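Endopolygalacturonase (Chondrostereum purpureum, PDB 1K5C) probably hydrolyses the 1,4-alpha-D-galacturonosyl linkages of polygalacturonate from within the chain, as a family 28 glycoside hydrolase with a parallel beta-helix fold. Local coordinates at residues 88-93 / 117-122; 122-127 / 131-136; 136-141 / 153-158. One frame throughout, in Å; residues are numbered along the deposited sequence.

Interaction 1: 88-93 / 117-122. With NAG (2-acetamido-2-deoxy-beta-D-glucopyranose), chain B.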
ATOM      1  N   LYS A  88      -1.567 -19.085  -1.285  1.00 12.32           N
ATOM      2  CA  LYS A  88      -2.821 -18.685  -1.920  1.00 12.36           C
ATOM      3  C   LYS A  88      -3.382 -17.378  -1.351  1.00 11.92           C
ATOM      4  O   LYS A  88      -4.317 -16.822  -1.939  1.00 12.85           O
ATOM      5  CB  LYS A  88      -3.859 -19.806  -1.796  1.00 12.80           C
ATOM      6  CG  LYS A  88      -3.396 -21.079  -2.537  1.00 14.90           C
ATOM      7  CD  LYS A  88      -4.415 -22.204  -2.343  1.00 19.35           C
ATOM      8  CE  LYS A  88      -3.956 -23.425  -3.152  1.00 24.14           C
ATOM      9  NZ  LYS A  88      -4.750 -24.671  -2.796  1.00 27.31           N
ATOM     10  N   GLY A  89      -2.848 -16.911  -0.231  1.00 11.92           N
ATOM     11  CA  GLY A  89      -3.332 -15.576   0.255  1.00 12.89           C
ATOM     12  C   GLY A  89      -4.825 -15.573   0.436  1.00 12.13           C
ATOM     13  O   GLY A  89      -5.448 -16.520   0.958  1.00 13.02           O
ATOM     14  N   THR A  90      -5.418 -14.436   0.056  1.00 12.82           N
ATOM     15  CA  THR A  90      -6.852 -14.236   0.219  1.00 13.12           C
ATOM     16  C   THR A  90      -7.593 -14.695  -1.018  1.00 14.33           C
ATOM     17  O   THR A  90      -8.807 -14.514  -1.127  1.00 17.67           O
ATOM     18  CB  THR A  90      -7.132 -12.754   0.559  1.00 14.04           C
ATOM     19  OG1 THR A  90      -6.444 -11.858  -0.339  1.00 14.89           O
ATOM     20  CG2 THR A  90      -6.580 -12.422   1.918  1.00 14.43           C
ATOM     21  N   ASN A  91      -6.890 -15.364  -1.961  1.00 14.40           N
ATOM     22  CA  ASN A  91      -7.572 -15.877  -3.144  1.00 15.82           C
ATOM     23  C   ASN A  91      -8.269 -17.187  -2.810  1.00 16.48           C
ATOM     24  O   ASN A  91      -9.330 -17.518  -3.407  1.00 19.01           O
ATOM     25  CB  ASN A  91      -6.571 -16.192  -4.246  1.00 17.15           C
ATOM     26  CG  ASN A  91      -5.838 -14.974  -4.768  1.00 17.25           C
ATOM     27  OD1 ASN A  91      -6.451 -13.893  -4.790  1.00 20.09           O
ATOM     28  ND2 ASN A  91      -4.628 -15.205  -5.225  1.00 18.49           N
ATOM     29  N   ASN A  92      -7.688 -18.028  -1.962  1.00 17.22           N
ATOM     30  CA  ASN A  92      -8.145 -19.390  -1.742  1.00 17.31           C
ATOM     31  C   ASN A  92      -7.366 -19.955  -0.569  1.00 16.34           C
ATOM     32  O   ASN A  92      -6.615 -19.249   0.096  1.00 16.72           O
ATOM     33  CB  ASN A  92      -7.949 -20.205  -3.056  1.00 19.94           C
ATOM     34  CG  ASN A  92      -9.021 -21.230  -3.272  1.00 25.60           C
ATOM     35  OD1 ASN A  92      -9.335 -21.975  -2.314  1.00 34.41           O
ATOM     36  ND2 ASN A  92      -9.584 -21.279  -4.484  1.00 29.04           N
ATOM     37  N   GLY A  93      -7.512 -21.221  -0.306  1.00 16.28           N
ATOM     38  CA  GLY A  93      -6.698 -21.893   0.710  1.00 16.22           C
ATOM     39  C   GLY A  93      -7.163 -21.573   2.112  1.00 15.17           C
ATOM     40  O   GLY A  93      -8.368 -21.407   2.404  1.00 17.17           O
ATOM     41  N   SER A 117       2.412 -10.273   8.803  1.00 10.31           N
ATOM     42  CA  SER A 117       0.965 -10.244   8.667  1.00 10.35           C
ATOM     43  C   SER A 117       0.473 -11.524   7.967  1.00 10.10           C
ATOM     44  O   SER A 117       1.121 -12.045   7.072  1.00 10.79           O
ATOM     45  CB  SER A 117       0.529  -8.997   7.890  1.00 10.42           C
ATOM     46  OG  SER A 117       1.092  -8.956   6.570  1.00 10.36           O
ATOM     47  N   PRO A 118      -0.740 -12.012   8.340  1.00 10.38           N
ATOM     48  CA  PRO A 118      -1.290 -13.180   7.622  1.00 10.37           C
ATOM     49  C   PRO A 118      -1.461 -12.906   6.140  1.00 10.13           C
ATOM     50  O   PRO A 118      -1.190 -13.819   5.331  1.00 11.02           O
ATOM     51  CB  PRO A 118      -2.615 -13.466   8.346  1.00 11.20           C
ATOM     52  CG  PRO A 118      -2.325 -12.997   9.789  1.00 11.35           C
ATOM     53  CD  PRO A 118      -1.509 -11.698   9.567  1.00 10.95           C
ATOM     54  N   ALA A 119      -1.933 -11.727   5.791  1.00 10.11           N
ATOM     55  CA  ALA A 119      -2.087 -11.305   4.372  1.00 10.46           C
ATOM     56  C   ALA A 119      -1.912  -9.782   4.391  1.00 10.12           C
ATOM     57  O   ALA A 119      -0.852  -9.293   4.801  1.00 10.38           O
ATOM     58  CB  ALA A 119      -3.369 -11.848   3.763  1.00 11.10           C
ATOM     59  N   GLN A 120      -2.919  -9.021   3.972  1.00 10.19           N
ATOM     60  CA  GLN A 120      -2.712  -7.585   3.828  1.00 10.43           C
ATOM     61  C   GLN A 120      -2.407  -6.980   5.207  1.00  9.98           C
ATOM     62  O   GLN A 120      -3.059  -7.284   6.212  1.00 10.29           O
ATOM     63  CB  GLN A 120      -3.973  -6.896   3.247  1.00 10.72           C
ATOM     64  CG  GLN A 120      -4.274  -7.307   1.795  1.00 11.30           C
ATOM     65  CD  GLN A 120      -5.118  -8.581   1.670  1.00 11.30           C
ATOM     66  OE1 GLN A 120      -5.250  -9.377   2.596  1.00 11.90           O
ATOM     67  NE2 GLN A 120      -5.638  -8.848   0.463  1.00 13.49           N
ATOM     68  N   ALA A 121      -1.372  -6.102   5.245  1.00 10.13           N
ATOM     69  CA  ALA A 121      -0.840  -5.658   6.540  1.00 10.09           C
ATOM     70  C   ALA A 121      -1.604  -4.492   7.137  1.00 10.31           C
ATOM     71  O   ALA A 121      -2.233  -4.654   8.192  1.00 11.96           O
ATOM     72  CB  ALA A 121       0.655  -5.360   6.389  1.00 10.67           C
ATOM     73  N   ILE A 122      -1.524  -3.312   6.526  1.00 10.29           N
ATOM     74  CA  ILE A 122      -2.117  -2.094   7.135  1.00 10.30           C
ATOM     75  C   ILE A 122      -3.148  -1.486   6.173  1.00 10.32           C
ATOM     76  O   ILE A 122      -2.828  -1.094   5.062  1.00 11.27           O
ATOM     77  CB  ILE A 122      -1.032  -1.055   7.469  1.00 10.66           C
ATOM     78  CG1 ILE A 122       0.033  -1.659   8.369  1.00 11.58           C
ATOM     79  CG2 ILE A 122      -1.667   0.196   8.071  1.00 12.19           C
ATOM     80  CD1 ILE A 122       1.214  -0.733   8.661  1.00 12.62           C
TER
HETATM   81  C1  NAG B2001     -10.477 -22.426  -4.770  1.00 34.53           C
HETATM   82  C2  NAG B2001     -11.193 -21.961  -6.091  1.00 39.31           C
HETATM   83  C3  NAG B2001     -12.228 -23.042  -6.433  1.00 45.27           C
HETATM   84  C4  NAG B2001     -11.402 -24.299  -6.785  1.00 49.97           C
HETATM   85  C5  NAG B2001     -10.555 -24.733  -5.535  1.00 47.93           C
HETATM   86  C6  NAG B2001      -9.574 -25.812  -5.864  1.00 48.09           C
HETATM   87  C7  NAG B2001     -11.183 -19.429  -6.007  1.00 71.82           C
HETATM   88  C8  NAG B2001     -12.057 -18.321  -5.610  1.00 59.32           C
HETATM   89  N2  NAG B2001     -11.744 -20.650  -5.841  1.00 60.48           N
HETATM   90  O3  NAG B2001     -13.151 -22.740  -7.477  1.00 48.18           O
HETATM   91  O4  NAG B2001     -12.363 -25.321  -7.054  1.00 63.46           O
HETATM   92  O5  NAG B2001      -9.752 -23.598  -5.097  1.00 43.52           O
HETATM   93  O6  NAG B2001      -8.912 -26.349  -4.736  1.00 49.10           O
HETATM   94  O7  NAG B2001     -10.134 -19.202  -6.439  1.00 63.17           O
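Thr90 meets Gln120 and Ala119, and through it the 88-93 loop touches the 117-122 loop. One hydrogen bond joins them. Gln120 NE2 donates to Thr90 OG1 over 3.2 Å, with an N-H...O angle of 157° and the hydroxyl 19° out of the amide plane. The two side chains approach from opposite directions. A bend in the Gln120 chain (chi2 87°) brings its amide to the threonine. Both branches of Thr90 are used. Thr90 CG2 lies 3.4 Å from Gln120 OE1 and 3.7 Å from the buried Ala119 CB. This is the close-packed side, and it adds up to only 114 Å² of buried surface. His98 also packs on both Thr90 and Gln120.

Most of the remaining 88-93 loop is far looser and faces solvent. Lys88 and Asn91 are exposed. Asn92 carries an N-linked sugar, with ND2 bonded to C1 of the NAG at 1.5 Å. Asn92 OD1 accepts from Gly93 N at 2.8 Å, on a lone pair in the carbonyl plane. Asn91 is a galacturonate-binding residue, and so is Asn151, whose OD1 accepts from Thr90 N. This is consistent with loops bordering the substrate-binding cleft of a family 28 polygalacturonase.

Interaction 2: 122-127 / 131-136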
ATOM      1  N   ILE A 122      -1.524  -3.312   6.526  1.00 10.29           N
ATOM      2  CA  ILE A 122      -2.117  -2.094   7.135  1.00 10.30           C
ATOM      3  C   ILE A 122      -3.148  -1.486   6.173  1.00 10.32           C
ATOM      4  O   ILE A 122      -2.828  -1.094   5.062  1.00 11.27           O
ATOM      5  CB  ILE A 122      -1.032  -1.055   7.469  1.00 10.66           C
ATOM      6  CG1 ILE A 122       0.033  -1.659   8.369  1.00 11.58           C
ATOM      7  CG2 ILE A 122      -1.667   0.196   8.071  1.00 12.19           C
ATOM      8  CD1 ILE A 122       1.214  -0.733   8.661  1.00 12.62           C
ATOM      9  N   SER A 123      -4.399  -1.446   6.652  1.00 10.42           N
ATOM     10  CA  SER A 123      -5.481  -0.779   5.937  1.00 10.39           C
ATOM     11  C   SER A 123      -5.681   0.617   6.511  1.00 10.24           C
ATOM     12  O   SER A 123      -5.777   0.778   7.737  1.00 11.07           O
ATOM     13  CB  SER A 123      -6.757  -1.628   6.100  1.00 11.45           C
ATOM     14  OG  SER A 123      -7.865  -0.937   5.569  1.00 12.38           O
ATOM     15  N   VAL A 124      -5.721   1.602   5.640  1.00 11.10           N
ATOM     16  CA  VAL A 124      -5.773   3.013   6.013  1.00 12.14           C
ATOM     17  C   VAL A 124      -7.077   3.596   5.530  1.00 12.35           C
ATOM     18  O   VAL A 124      -7.361   3.605   4.307  1.00 13.08           O
ATOM     19  CB  VAL A 124      -4.585   3.751   5.397  1.00 13.22           C
ATOM     20  CG1 VAL A 124      -4.597   5.226   5.778  1.00 15.30           C
ATOM     21  CG2 VAL A 124      -3.275   3.045   5.790  1.00 14.65           C
ATOM     22  N   GLY A 125      -7.834   4.181   6.444  1.00 13.46           N
ATOM     23  CA  GLY A 125      -9.029   4.968   6.085  1.00 13.86           C
ATOM     24  C   GLY A 125     -10.295   4.433   6.669  1.00 13.49           C
ATOM     25  O   GLY A 125     -10.365   3.263   7.098  1.00 16.62           O
ATOM     26  N   PRO A 126     -11.352   5.227   6.643  1.00 13.65           N
ATOM     27  CA  PRO A 126     -11.355   6.619   6.151  1.00 13.29           C
ATOM     28  C   PRO A 126     -10.736   7.557   7.182  1.00 12.41           C
ATOM     29  O   PRO A 126     -10.495   7.204   8.336  1.00 13.33           O
ATOM     30  CB  PRO A 126     -12.852   6.932   5.970  1.00 16.24           C
ATOM     31  CG  PRO A 126     -13.555   6.017   6.917  1.00 21.74           C
ATOM     32  CD  PRO A 126     -12.709   4.800   7.067  1.00 17.28           C
ATOM     33  N   THR A 127     -10.534   8.784   6.708  1.00 12.10           N
ATOM     34  CA  THR A 127      -9.928   9.841   7.542  1.00 12.06           C
ATOM     35  C   THR A 127     -10.962  10.971   7.811  1.00 12.31           C
ATOM     36  O   THR A 127     -11.943  11.131   7.109  1.00 13.96           O
ATOM     37  CB  THR A 127      -8.685  10.463   6.876  1.00 12.22           C
ATOM     38  OG1 THR A 127      -9.168  10.969   5.596  1.00 13.43           O
ATOM     39  CG2 THR A 127      -7.595   9.448   6.663  1.00 12.89           C
ATOM     40  N   LEU A 131      -3.815  12.371   7.867  1.00 11.89           N
ATOM     41  CA  LEU A 131      -3.281  11.178   8.515  1.00 11.78           C
ATOM     42  C   LEU A 131      -1.899  10.892   7.946  1.00 11.91           C
ATOM     43  O   LEU A 131      -1.777  10.724   6.721  1.00 12.73           O
ATOM     44  CB  LEU A 131      -4.264  10.009   8.306  1.00 12.05           C
ATOM     45  CG  LEU A 131      -3.797   8.683   8.927  1.00 12.28           C
ATOM     46  CD1 LEU A 131      -3.716   8.757  10.458  1.00 12.56           C
ATOM     47  CD2 LEU A 131      -4.793   7.595   8.550  1.00 15.57           C
ATOM     48  N   THR A 132      -0.904  10.842   8.825  1.00 11.71           N
ATOM     49  CA  THR A 132       0.473  10.610   8.432  1.00 11.85           C
ATOM     50  C   THR A 132       0.968   9.340   9.069  1.00 11.25           C
ATOM     51  O   THR A 132       0.850   9.171  10.305  1.00 12.26           O
ATOM     52  CB  THR A 132       1.384  11.773   8.866  1.00 12.90           C
ATOM     53  OG1 THR A 132       0.912  12.951   8.179  1.00 14.43           O
ATOM     54  CG2 THR A 132       2.832  11.545   8.469  1.00 14.50           C
ATOM     55  N   LEU A 133       1.541   8.452   8.255  1.00 11.14           N
ATOM     56  CA  LEU A 133       2.226   7.237   8.717  1.00 10.73           C
ATOM     57  C   LEU A 133       3.711   7.438   8.383  1.00 11.24           C
ATOM     58  O   LEU A 133       4.045   7.697   7.217  1.00 12.04           O
ATOM     59  CB  LEU A 133       1.693   5.985   8.026  1.00 12.04           C
ATOM     60  CG  LEU A 133       0.414   5.349   8.580  1.00 22.89           C
ATOM     61  CD1 LEU A 133      -0.664   6.149   9.182  1.00 19.08           C
ATOM     62  CD2 LEU A 133      -0.146   4.346   7.541  1.00 22.95           C
ATOM     63  N   ASP A 134       4.580   7.356   9.394  1.00 10.76           N
ATOM     64  CA  ASP A 134       5.971   7.794   9.228  1.00 11.38           C
ATOM     65  C   ASP A 134       6.896   6.813   9.904  1.00 10.95           C
ATOM     66  O   ASP A 134       6.800   6.597  11.122  1.00 12.12           O
ATOM     67  CB  ASP A 134       6.085   9.229   9.809  1.00 12.39           C
ATOM     68  CG  ASP A 134       7.440   9.882   9.579  1.00 13.20           C
ATOM     69  OD1 ASP A 134       8.414   9.199   9.258  1.00 14.05           O
ATOM     70  OD2 ASP A 134       7.461  11.133   9.654  1.00 15.85           O
ATOM     71  N   GLY A 135       7.778   6.182   9.136  1.00 11.13           N
ATOM     72  CA  GLY A 135       8.795   5.323   9.757  1.00 11.89           C
ATOM     73  C   GLY A 135       8.249   3.988  10.218  1.00 11.56           C
ATOM     74  O   GLY A 135       8.775   3.428  11.179  1.00 13.10           O
ATOM     75  N   ILE A 136       7.251   3.468   9.510  1.00 11.18           N
ATOM     76  CA  ILE A 136       6.667   2.158   9.785  1.00 11.26           C
ATOM     77  C   ILE A 136       7.352   1.123   8.894  1.00 11.15           C
ATOM     78  O   ILE A 136       7.550   1.362   7.707  1.00 11.86           O
ATOM     79  CB  ILE A 136       5.155   2.204   9.588  1.00 12.66           C
ATOM     80  CG1 ILE A 136       4.563   3.164  10.723  1.00 17.59           C
ATOM     81  CG2 ILE A 136       4.512   0.814   9.682  1.00 12.76           C
ATOM     82  CD1 ILE A 136       3.150   3.492  10.348  1.00 20.87           C
TER
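The strands 122-127 and 131-134 run nearly antiparallel, at 159°, but their axes stay 9.5 Å apart, so they face each other across a core and are not paired in a sheet. Apolar side chains from both fill the gap. Val124 uses both methyls. Val124 CG1 meets Leu131 CD2 at 3.7 Å, and Val124 CG2 meets Leu133 CD2 at 3.8 Å. With CG1 anti to the backbone N (chi1 -179°), the two methyls spread toward two different leucines. Val124 and Leu133 run antiparallel alongside each other, whereas Val124 and Leu131 meet at a slant.

Towards the turn, Thr127 CG2 packs on Leu131 CB at 3.8 Å and on Leu131 CD2 at 3.9 Å. The hydroxyl of Thr127 does separate work: OG1 is hydrogen-bonded to the backbone oxygen of Asn160. At the far end, Ile122 reaches out along its extended chain (chi2 175°), and Ile122 CD1 touches Ile136 CG2 at 3.8 Å. Ile122 CG2 stands farther off, 4.5 Å from Leu133 CD2. Phe155 of the next coil packs on Ile122 and Leu133, and Tyr109 of the preceding strand on both leucines. Five of the six touching residues are buried. This is the stacked aliphatic interior of a right-handed parallel beta-helix, the fold of family 28 and its pectate-lyase-like relatives.

Interaction 3: 136-141 / 153-158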
ATOM      1  N   ILE A 136       7.251   3.468   9.510  1.00 11.18           N
ATOM      2  CA  ILE A 136       6.667   2.158   9.785  1.00 11.26           C
ATOM      3  C   ILE A 136       7.352   1.123   8.894  1.00 11.15           C
ATOM      4  O   ILE A 136       7.550   1.362   7.707  1.00 11.86           O
ATOM      5  CB  ILE A 136       5.155   2.204   9.588  1.00 12.66           C
ATOM      6  CG1 ILE A 136       4.563   3.164  10.723  1.00 17.59           C
ATOM      7  CG2 ILE A 136       4.512   0.814   9.682  1.00 12.76           C
ATOM      8  CD1 ILE A 136       3.150   3.492  10.348  1.00 20.87           C
ATOM      9  N   THR A 137       7.660  -0.028   9.502  1.00 10.98           N
ATOM     10  CA  THR A 137       8.201  -1.152   8.735  1.00 11.01           C
ATOM     11  C   THR A 137       7.145  -2.254   8.648  1.00 10.98           C
ATOM     12  O   THR A 137       6.630  -2.673   9.710  1.00 12.54           O
ATOM     13  CB  THR A 137       9.463  -1.711   9.392  1.00 11.96           C
ATOM     14  OG1 THR A 137      10.464  -0.686   9.400  1.00 12.63           O
ATOM     15  CG2 THR A 137      10.003  -2.934   8.683  1.00 13.46           C
ATOM     16  N   VAL A 138       6.855  -2.730   7.451  1.00 10.48           N
ATOM     17  CA  VAL A 138       6.078  -3.970   7.264  1.00 10.36           C
ATOM     18  C   VAL A 138       7.124  -5.018   6.869  1.00 10.47           C
ATOM     19  O   VAL A 138       7.618  -5.013   5.730  1.00 11.46           O
ATOM     20  CB  VAL A 138       4.976  -3.828   6.200  1.00 10.91           C
ATOM     21  CG1 VAL A 138       4.321  -5.193   5.980  1.00 11.94           C
ATOM     22  CG2 VAL A 138       3.973  -2.776   6.652  1.00 11.92           C
ATOM     23  N   ASP A 139       7.492  -5.867   7.830  1.00 10.62           N
ATOM     24  CA  ASP A 139       8.472  -6.913   7.583  1.00 11.06           C
ATOM     25  C   ASP A 139       7.727  -8.241   7.417  1.00 10.43           C
ATOM     26  O   ASP A 139       7.425  -8.926   8.393  1.00 10.83           O
ATOM     27  CB  ASP A 139       9.507  -7.015   8.697  1.00 11.77           C
ATOM     28  CG  ASP A 139      10.556  -8.039   8.396  1.00 12.77           C
ATOM     29  OD1 ASP A 139      10.369  -8.866   7.476  1.00 12.34           O
ATOM     30  OD2 ASP A 139      11.616  -8.023   9.088  1.00 16.65           O
ATOM     31  N   ASP A 140       7.428  -8.552   6.129  1.00 10.75           N
ATOM     32  CA  ASP A 140       6.902  -9.830   5.746  1.00 10.52           C
ATOM     33  C   ASP A 140       7.937 -10.624   4.933  1.00 10.90           C
ATOM     34  O   ASP A 140       7.598 -11.524   4.166  1.00 11.40           O
ATOM     35  CB  ASP A 140       5.580  -9.693   4.953  1.00 11.04           C
ATOM     36  CG  ASP A 140       4.440  -9.315   5.825  1.00 10.48           C
ATOM     37  OD1 ASP A 140       4.471  -9.360   7.048  1.00 11.31           O
ATOM     38  OD2 ASP A 140       3.380  -8.917   5.175  1.00 11.45           O
ATOM     39  N   PHE A 141       9.225 -10.334   5.150  1.00 11.30           N
ATOM     40  CA  PHE A 141      10.289 -11.017   4.390  1.00 11.45           C
ATOM     41  C   PHE A 141      10.193 -12.545   4.515  1.00 11.64           C
ATOM     42  O   PHE A 141      10.504 -13.265   3.552  1.00 12.21           O
ATOM     43  CB  PHE A 141      11.645 -10.502   4.899  1.00 12.48           C
ATOM     44  CG  PHE A 141      12.790 -11.165   4.175  1.00 12.81           C
ATOM     45  CD1 PHE A 141      13.091 -10.829   2.832  1.00 15.29           C
ATOM     46  CD2 PHE A 141      13.566 -12.118   4.777  1.00 16.10           C
ATOM     47  CE1 PHE A 141      14.134 -11.449   2.180  1.00 16.84           C
ATOM     48  CE2 PHE A 141      14.599 -12.754   4.081  1.00 18.75           C
ATOM     49  CZ  PHE A 141      14.872 -12.406   2.773  1.00 18.66           C
ATOM     50  N   ASP A 153       0.063  -7.117   1.091  1.00 10.55           N
ATOM     51  CA  ASP A 153       0.174  -5.685   0.796  1.00 10.28           C
ATOM     52  C   ASP A 153       0.684  -4.926   2.019  1.00 10.19           C
ATOM     53  O   ASP A 153       0.239  -5.137   3.141  1.00 10.81           O
ATOM     54  CB  ASP A 153      -1.203  -5.074   0.468  1.00 10.52           C
ATOM     55  CG  ASP A 153      -1.957  -5.712  -0.675  1.00 10.57           C
ATOM     56  OD1 ASP A 153      -1.706  -6.885  -1.026  1.00 12.07           O
ATOM     57  OD2 ASP A 153      -2.872  -5.006  -1.205  1.00 11.53           O
ATOM     58  N   GLY A 154       1.595  -3.970   1.780  1.00 10.15           N
ATOM     59  CA  GLY A 154       2.082  -3.163   2.904  1.00 10.59           C
ATOM     60  C   GLY A 154       1.003  -2.213   3.455  1.00 10.17           C
ATOM     61  O   GLY A 154       0.622  -2.305   4.637  1.00 10.73           O
ATOM     62  N   PHE A 155       0.556  -1.339   2.562  1.00 10.20           N
ATOM     63  CA  PHE A 155      -0.462  -0.335   2.902  1.00 10.29           C
ATOM     64  C   PHE A 155      -1.547  -0.378   1.829  1.00 10.44           C
ATOM     65  O   PHE A 155      -1.236  -0.224   0.643  1.00 11.65           O
ATOM     66  CB  PHE A 155       0.134   1.098   2.890  1.00 10.69           C
ATOM     67  CG  PHE A 155       1.302   1.260   3.835  1.00 10.73           C
ATOM     68  CD1 PHE A 155       1.093   1.616   5.185  1.00 12.44           C
ATOM     69  CD2 PHE A 155       2.618   1.055   3.396  1.00 11.99           C
ATOM     70  CE1 PHE A 155       2.183   1.749   6.034  1.00 13.57           C
ATOM     71  CE2 PHE A 155       3.684   1.196   4.249  1.00 13.10           C
ATOM     72  CZ  PHE A 155       3.496   1.514   5.578  1.00 13.24           C
ATOM     73  N   ASP A 156      -2.796  -0.567   2.256  1.00 10.32           N
ATOM     74  CA  ASP A 156      -3.977  -0.445   1.377  1.00 10.21           C
ATOM     75  C   ASP A 156      -4.717   0.809   1.791  1.00 10.35           C
ATOM     76  O   ASP A 156      -5.143   0.919   2.944  1.00 10.96           O
ATOM     77  CB  ASP A 156      -4.876  -1.676   1.520  1.00 10.76           C
ATOM     78  CG  ASP A 156      -4.249  -2.952   0.998  1.00 10.69           C
ATOM     79  OD1 ASP A 156      -3.645  -2.833  -0.147  1.00 11.37           O
ATOM     80  OD2 ASP A 156      -4.331  -4.014   1.584  1.00 11.93           O
ATOM     81  N   VAL A 157      -4.828   1.768   0.867  1.00 10.38           N
ATOM     82  CA  VAL A 157      -5.374   3.078   1.200  1.00 10.19           C
ATOM     83  C   VAL A 157      -6.668   3.339   0.472  1.00 10.31           C
ATOM     84  O   VAL A 157      -6.705   3.355  -0.758  1.00 10.96           O
ATOM     85  CB  VAL A 157      -4.342   4.193   0.863  1.00 10.55           C
ATOM     86  CG1 VAL A 157      -4.901   5.562   1.258  1.00 12.02           C
ATOM     87  CG2 VAL A 157      -3.000   3.916   1.561  1.00 12.25           C
ATOM     88  N   SER A 158      -7.724   3.596   1.253  1.00 10.65           N
ATOM     89  CA  SER A 158      -9.035   4.105   0.766  1.00 11.00           C
ATOM     90  C   SER A 158      -9.377   5.284   1.672  1.00 10.98           C
ATOM     91  O   SER A 158     -10.014   5.094   2.716  1.00 11.92           O
ATOM     92  CB  SER A 158     -10.102   3.035   0.744  1.00 11.77           C
ATOM     93  OG  SER A 158      -9.824   2.038  -0.249  1.00 12.29           O
TER
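Val138 packs against a backbone carbonyl, with Val138 CG2 3.9 Å from Gly154 O. Here the two segments also come closest, with 6.0 Å between the CA atoms of Val138 and Gly154. Val138 CG2 also lies 4.4 Å from Phe155 CZ. Val138 CG1 is anti to the backbone N (chi1 175°), which leaves CG2 beside that nitrogen and facing 153-158. Ile136 CG2 approaches the same ring atom, Phe155 CZ, at 4.3 Å. Both methyls meet the ring obliquely, at its far end. All four touching residues are buried.

The contact spans the interior of the parallel beta-helix. Strand 137-139 lies in one wall, and strand 155-158, from the following coil, lies in another. Phe155 reaches inward from its strand and is packed by Cys167 and Val169 as well.

Beyond the core the chain turns polar. Asp139 OD1 accepts from Phe141 N at 3.0 Å, nearly along its C-O axis. This is an Asx turn, and it bends the chain as the strand ends. Asp140, which is buried, hydrogen-bonds through OD2 to Ser117 OG. Asp153 precedes Gly154, and its OD1 lies close to OD1 of the galacturonate-binding Asp173.

The three contacts follow one another along the chain, without nesting or crossing. Interaction 1 closes the excursion from 88-93, through strands 101-104 and 108-115, to the loop at 117-122. Ile122 then passes directly into interaction 2, where a short turn folds 131-136 back across the core from 122-127. Ile136 is shared with interaction 3, which closes the loop between strands 130-139 and 155-158. Strands 122-127 and 155-158 are parallel neighbours, with probable backbone hydrogen bonds such as Val124 N to Asp156 O (2.8 Å). Interactions 1 and 3 also meet, through Ala121 N and Asp153 O (2.8 Å). Together they tie the cleft-side loops to two successive coils of the beta-helix.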